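Local coordinates for protein L-threonine 3-dehydrogenase (Clostridioides difficile, PDB 7OL1) that probably catalyses the NAD-dependent oxidation of the L-threonine side-chain alcohol, as a member of the extended epimerase/dehydratase family of short-chain dehydrogenases, at residues A[222-227]-A[291-296]; A[175-178]-A[182-185]. All coordinates share one frame; numbering follows the deposited sequence.

Contact 1 (A[222-227]-A[291-296]); sequences KSYIAE and PVRQSI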
loop_
_atom_site.group_PDB
_atom_site.type_symbol
_atom_site.label_atom_id
_atom_site.label_comp_id
_atom_site.label_asym_id
_atom_site.label_seq_id
_atom_site.Cartn_x
_atom_site.Cartn_y
_atom_site.Cartn_z
ATOM N N LYS A 222 5.990 9.666 35.759
ATOM C CA LYS A 222 5.603 10.829 34.912
ATOM C C LYS A 222 5.221 10.329 33.508
ATOM O O LYS A 222 6.152 10.073 32.716
ATOM C CB LYS A 222 6.781 11.809 34.850
ATOM C CG LYS A 222 6.514 13.146 34.167
ATOM C CD LYS A 222 7.696 14.114 34.236
ATOM C CE LYS A 222 7.788 14.888 35.538
ATOM N NZ LYS A 222 6.754 15.946 35.628
ATOM N N SER A 223 3.914 10.188 33.218
ATOM C CA SER A 223 3.351 9.732 31.910
ATOM C C SER A 223 3.586 10.810 30.849
ATOM O O SER A 223 3.327 11.981 31.142
ATOM C CB SER A 223 1.866 9.405 31.979
ATOM O OG SER A 223 1.544 8.633 33.131
ATOM N N TYR A 224 4.051 10.420 29.664
ATOM C CA TYR A 224 4.178 11.312 28.480
ATOM C C TYR A 224 2.863 11.220 27.687
ATOM O O TYR A 224 2.700 11.939 26.669
ATOM C CB TYR A 224 5.481 11.035 27.701
ATOM C CG TYR A 224 5.735 9.629 27.202
ATOM C CD1 TYR A 224 6.383 8.680 27.981
ATOM C CD2 TYR A 224 5.371 9.255 25.918
ATOM C CE1 TYR A 224 6.621 7.392 27.516
ATOM C CE2 TYR A 224 5.604 7.973 25.437
ATOM C CZ TYR A 224 6.233 7.034 26.235
ATOM O OH TYR A 224 6.450 5.782 25.735
ATOM N N ILE A 225 1.920 10.413 28.193
ATOM C CA ILE A 225 0.628 10.093 27.520
ATOM C C ILE A 225 -0.530 10.452 28.460
ATOM O O ILE A 225 -0.491 10.044 29.648
ATOM C CB ILE A 225 0.636 8.622 27.062
ATOM C CG1 ILE A 225 1.189 8.509 25.636
ATOM C CG2 ILE A 225 -0.736 7.980 27.190
ATOM C CD1 ILE A 225 1.786 7.157 25.300
ATOM N N ALA A 226 -1.502 11.198 27.918
ATOM C CA ALA A 226 -2.629 11.841 28.633
ATOM C C ALA A 226 -3.493 10.766 29.284
ATOM O O ALA A 226 -3.588 9.675 28.704
ATOM C CB ALA A 226 -3.439 12.677 27.672
ATOM N N GLU A 227 -4.103 11.075 30.429
ATOM C CA GLU A 227 -4.934 10.113 31.206
ATOM C C GLU A 227 -6.193 9.822 30.388
ATOM O O GLU A 227 -6.535 10.663 29.533
ATOM C CB GLU A 227 -5.191 10.632 32.628
ATOM C CG GLU A 227 -6.448 11.463 32.831
ATOM C CD GLU A 227 -6.551 12.028 34.242
ATOM O OE1 GLU A 227 -6.445 11.240 35.202
ATOM O OE2 GLU A 227 -6.707 13.255 34.386
ATOM N N PRO A 291 3.139 16.003 22.990
ATOM C CA PRO A 291 2.025 16.136 22.057
ATOM C C PRO A 291 2.231 15.349 20.757
ATOM O O PRO A 291 1.236 15.108 20.110
ATOM C CB PRO A 291 1.951 17.639 21.733
ATOM C CG PRO A 291 2.928 18.298 22.694
ATOM C CD PRO A 291 3.939 17.232 23.068
ATOM N N VAL A 292 3.477 14.992 20.410
ATOM C CA VAL A 292 3.791 14.291 19.125
ATOM C C VAL A 292 3.371 12.823 19.255
ATOM O O VAL A 292 2.883 12.282 18.241
ATOM C CB VAL A 292 5.268 14.393 18.683
ATOM C CG1 VAL A 292 5.417 14.113 17.182
ATOM C CG2 VAL A 292 5.901 15.729 19.053
ATOM N N ARG A 293 3.572 12.214 20.434
ATOM C CA ARG A 293 3.265 10.779 20.712
ATOM C C ARG A 293 1.763 10.615 20.988
ATOM O O ARG A 293 1.176 9.640 20.478
ATOM C CB ARG A 293 4.090 10.239 21.889
ATOM C CG ARG A 293 5.264 9.339 21.507
ATOM C CD ARG A 293 6.636 10.002 21.544
ATOM N NE ARG A 293 6.905 10.681 22.814
ATOM C CZ ARG A 293 7.587 10.193 23.858
ATOM N NH1 ARG A 293 8.124 8.981 23.835
ATOM N NH2 ARG A 293 7.728 10.940 24.940
ATOM N N GLN A 294 1.184 11.518 21.788
ATOM C CA GLN A 294 -0.282 11.674 21.971
ATOM C C GLN A 294 -0.958 11.702 20.594
ATOM O O GLN A 294 -1.872 10.889 20.372
ATOM C CB GLN A 294 -0.585 12.960 22.740
ATOM C CG GLN A 294 -2.038 13.069 23.171
ATOM C CD GLN A 294 -2.368 11.970 24.148
ATOM O OE1 GLN A 294 -1.621 11.728 25.101
ATOM N NE2 GLN A 294 -3.482 11.287 23.911
ATOM N N SER A 295 -0.526 12.609 19.710
ATOM C CA SER A 295 -0.944 12.681 18.285
ATOM C C SER A 295 -1.069 11.273 17.716
ATOM O O SER A 295 -2.165 10.950 17.251
ATOM C CB SER A 295 -0.002 13.498 17.432
ATOM O OG SER A 295 -0.644 14.679 16.981
ATOM N N ILE A 296 0.007 10.477 17.768
ATOM C CA ILE A 296 0.081 9.132 17.112
ATOM C C ILE A 296 -0.854 8.161 17.859
ATOM O O ILE A 296 -1.495 7.336 17.186
ATOM C CB ILE A 296 1.523 8.568 16.983
ATOM C CG1 ILE A 296 2.583 9.640 16.715
ATOM C CG2 ILE A 296 1.584 7.489 15.904
ATOM C CD1 ILE A 296 3.921 9.078 16.264
#
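The chain leaving strand 220-223 draws closest to the first turns of helix 291-299 where the CA atoms of Ile225 and Gln294 stand 5.8 Å apart. On this side of the helix, consecutive residues Arg293 and Gln294 reach across to Tyr224 and Ala226. Arg293 lays its guanidinium flat over one face of the Tyr224 ring, a cation-pi stack with centres 3.8 Å apart and planes only 6° from parallel. The overlap is offset: NH2 of Arg293 lies 3.3 Å from CG of Tyr224, near the root of the ring, whereas NH1 of Arg293 reaches CE2 of Tyr224 at 3.2 Å. Bends at chi2 and chi3 fold the arginine chain into this posture, and Asp290, just before the helix, forms a salt bridge with NE, so the flat cation is held by a charge partner as well as by the stack. The tyrosine suits its place twice over, since its hydroxyl also bonds the carbonyl of Gly203. Strands 220-223 and 284-287 form the small parallel sheet away from the main Rossmann sheet, and this contact ties the exit of the first strand to the helix that follows the second. Gln294 supplies the polar link: its chain bends at chi2 (64°), and OE1 accepts from the backbone N of Ala226 at 2.9 Å, nearly straight at 172°, with the donor tilted from the carbonyl plane. Its NE2 binds Thr229 and Asp298, which leaves the amide little freedom to flip. The small methyl of Ala226 lets that carbonyl in, with CB 3.3 Å from OE1 of Gln294.

Contact 2 (A[175-178]-A[182-185]); sequences DYYH and GVDT
A side chain near the end of a helix bonds the backbone that has just turned away from it: His178 ND1 donates to Val183 O at 3.2 Å. The carbonyl oxygen lies in the plane of the imidazole, at its edge, yet the nitrogen stands above the plane of the carbonyl. From the opposite face of that plane comes Thr185 N, closing an inverse gamma turn centred on Asp184, so two donors share one oxygen. With CG anti to the backbone N (chi1 177°), the histidine ring is carried alongside the departing chain.

Gly182 suits the turn: it is the first residue to leave helical geometry, and glycine adopts its positive phi readily. Gly182 N donates to His178 O at 3.0 Å through a bent bond, and Val183 N follows with a straighter one to Tyr177 O at 3.3 Å. The reversal lies within a beta-alpha-beta crossover of the Rossmann fold, in which helix 162-181 links parallel neighbours 132-138 and 184-194.

Next to the backbone bonds, Val183 runs beside Tyr177, its CG2 methyl 4.1 Å from CB of Tyr177 and near the edge of the phenol ring. Helix 108-129 closes over this apolar side, where the aliphatic valine packs on Ala126, and its Glu124 takes the tyrosine hydroxyl. The CB of Thr185 points toward the helix, and OG1 of Thr185, 3.8 Å from CB of His178, bonds Cys174 O and Asn258. Farther up the helix, Asp175 divides its carboxylate between Asn258 (OD1) and Arg158 of the second subunit (OD2), while Leu109 of that subunit packs on Tyr177.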
loop_
_atom_site.group_PDB
_atom_site.type_symbol
_atom_site.label_atom_id
_atom_site.label_comp_id
_atom_site.label_asym_id
_atom_site.label_seq_id
_atom_site.Cartn_x
_atom_site.Cartn_y
_atom_site.Cartn_z
ATOM N N ASP A 175 -0.190 -10.558 0.546
ATOM C CA ASP A 175 -1.421 -11.257 0.065
ATOM C C ASP A 175 -1.267 -11.534 -1.438
ATOM O O ASP A 175 -1.682 -12.628 -1.868
ATOM C CB ASP A 175 -2.735 -10.556 0.438
ATOM C CG ASP A 175 -3.182 -10.761 1.890
ATOM O OD1 ASP A 175 -2.487 -11.470 2.667
ATOM O OD2 ASP A 175 -4.217 -10.180 2.257
ATOM N N TYR A 176 -0.652 -10.631 -2.210
ATOM C CA TYR A 176 -0.454 -10.843 -3.675
ATOM C C TYR A 176 0.402 -12.098 -3.906
ATOM O O TYR A 176 0.085 -12.835 -4.858
ATOM C CB TYR A 176 0.170 -9.644 -4.387
ATOM C CG TYR A 176 0.496 -9.872 -5.848
ATOM C CD1 TYR A 176 -0.487 -9.725 -6.817
ATOM C CD2 TYR A 176 1.783 -10.177 -6.283
ATOM C CE1 TYR A 176 -0.220 -9.920 -8.166
ATOM C CE2 TYR A 176 2.066 -10.385 -7.633
ATOM C CZ TYR A 176 1.057 -10.262 -8.589
ATOM O OH TYR A 176 1.265 -10.460 -9.947
ATOM N N TYR A 177 1.433 -12.343 -3.090
ATOM C CA TYR A 177 2.382 -13.460 -3.330
ATOM C C TYR A 177 1.610 -14.760 -3.083
ATOM O O TYR A 177 1.835 -15.754 -3.830
ATOM C CB TYR A 177 3.707 -13.253 -2.567
ATOM C CG TYR A 177 4.742 -12.518 -3.389
ATOM C CD1 TYR A 177 4.718 -11.137 -3.529
ATOM C CD2 TYR A 177 5.689 -13.214 -4.122
ATOM C CE1 TYR A 177 5.622 -10.472 -4.340
ATOM C CE2 TYR A 177 6.611 -12.565 -4.924
ATOM C CZ TYR A 177 6.579 -11.190 -5.035
ATOM O OH TYR A 177 7.490 -10.572 -5.830
ATOM N N HIS A 178 0.651 -14.741 -2.149
ATOM C CA HIS A 178 -0.246 -15.907 -1.908
ATOM C C HIS A 178 -1.265 -16.059 -3.046
ATOM O O HIS A 178 -1.379 -17.158 -3.622
ATOM C CB HIS A 178 -0.966 -15.811 -0.573
ATOM C CG HIS A 178 -1.900 -16.955 -0.402
ATOM N ND1 HIS A 178 -1.430 -18.244 -0.173
ATOM C CD2 HIS A 178 -3.249 -17.029 -0.500
ATOM C CE1 HIS A 178 -2.456 -19.063 -0.116
ATOM N NE2 HIS A 178 -3.575 -18.342 -0.330
ATOM N N GLY A 182 1.015 -18.637 -4.762
ATOM C CA GLY A 182 0.779 -19.686 -3.762
ATOM C C GLY A 182 1.808 -19.695 -2.647
ATOM O O GLY A 182 1.868 -20.712 -1.928
ATOM N N VAL A 183 2.536 -18.602 -2.427
ATOM C CA VAL A 183 3.502 -18.538 -1.294
ATOM C C VAL A 183 2.706 -18.585 0.021
ATOM O O VAL A 183 1.704 -17.852 0.124
ATOM C CB VAL A 183 4.366 -17.266 -1.386
ATOM C CG1 VAL A 183 5.411 -17.220 -0.283
ATOM C CG2 VAL A 183 5.018 -17.118 -2.754
ATOM N N ASP A 184 3.147 -19.363 1.015
ATOM C CA ASP A 184 2.460 -19.404 2.332
ATOM C C ASP A 184 2.898 -18.151 3.103
ATOM O O ASP A 184 3.677 -18.274 4.076
ATOM C CB ASP A 184 2.595 -20.749 3.083
ATOM C CG ASP A 184 1.865 -20.795 4.430
ATOM O OD1 ASP A 184 0.774 -20.175 4.531
ATOM O OD2 ASP A 184 2.430 -21.357 5.422
ATOM N N THR A 185 2.282 -17.007 2.785
ATOM C CA THR A 185 2.410 -15.754 3.577
ATOM C C THR A 185 1.296 -15.615 4.640
ATOM O O THR A 185 0.112 -15.992 4.384
ATOM C CB THR A 185 2.469 -14.565 2.616
ATOM O OG1 THR A 185 1.165 -14.268 2.114
ATOM C CG2 THR A 185 3.428 -14.847 1.479
#

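How the contacts relate
Contact 2 comes first along the chain and is complete before contact 1 opens. Their centres are 38 Å apart, on opposite sides of the chain's centre, and their nearest atoms remain about 23 Å from each other, so neither touches the other. They share no helix or strand: contact 2 turns helix 162-181 into strand 184-194 of the large mixed sheet, beside the second subunit, whereas contact 1 joins the end of strand 220-223, in the separate two-stranded sheet, to helix 291-299. One thus belongs to the Rossmann core and its dimer surface, the other to the smaller lobe, which in extended short-chain dehydrogenases generally contributes to substrate binding.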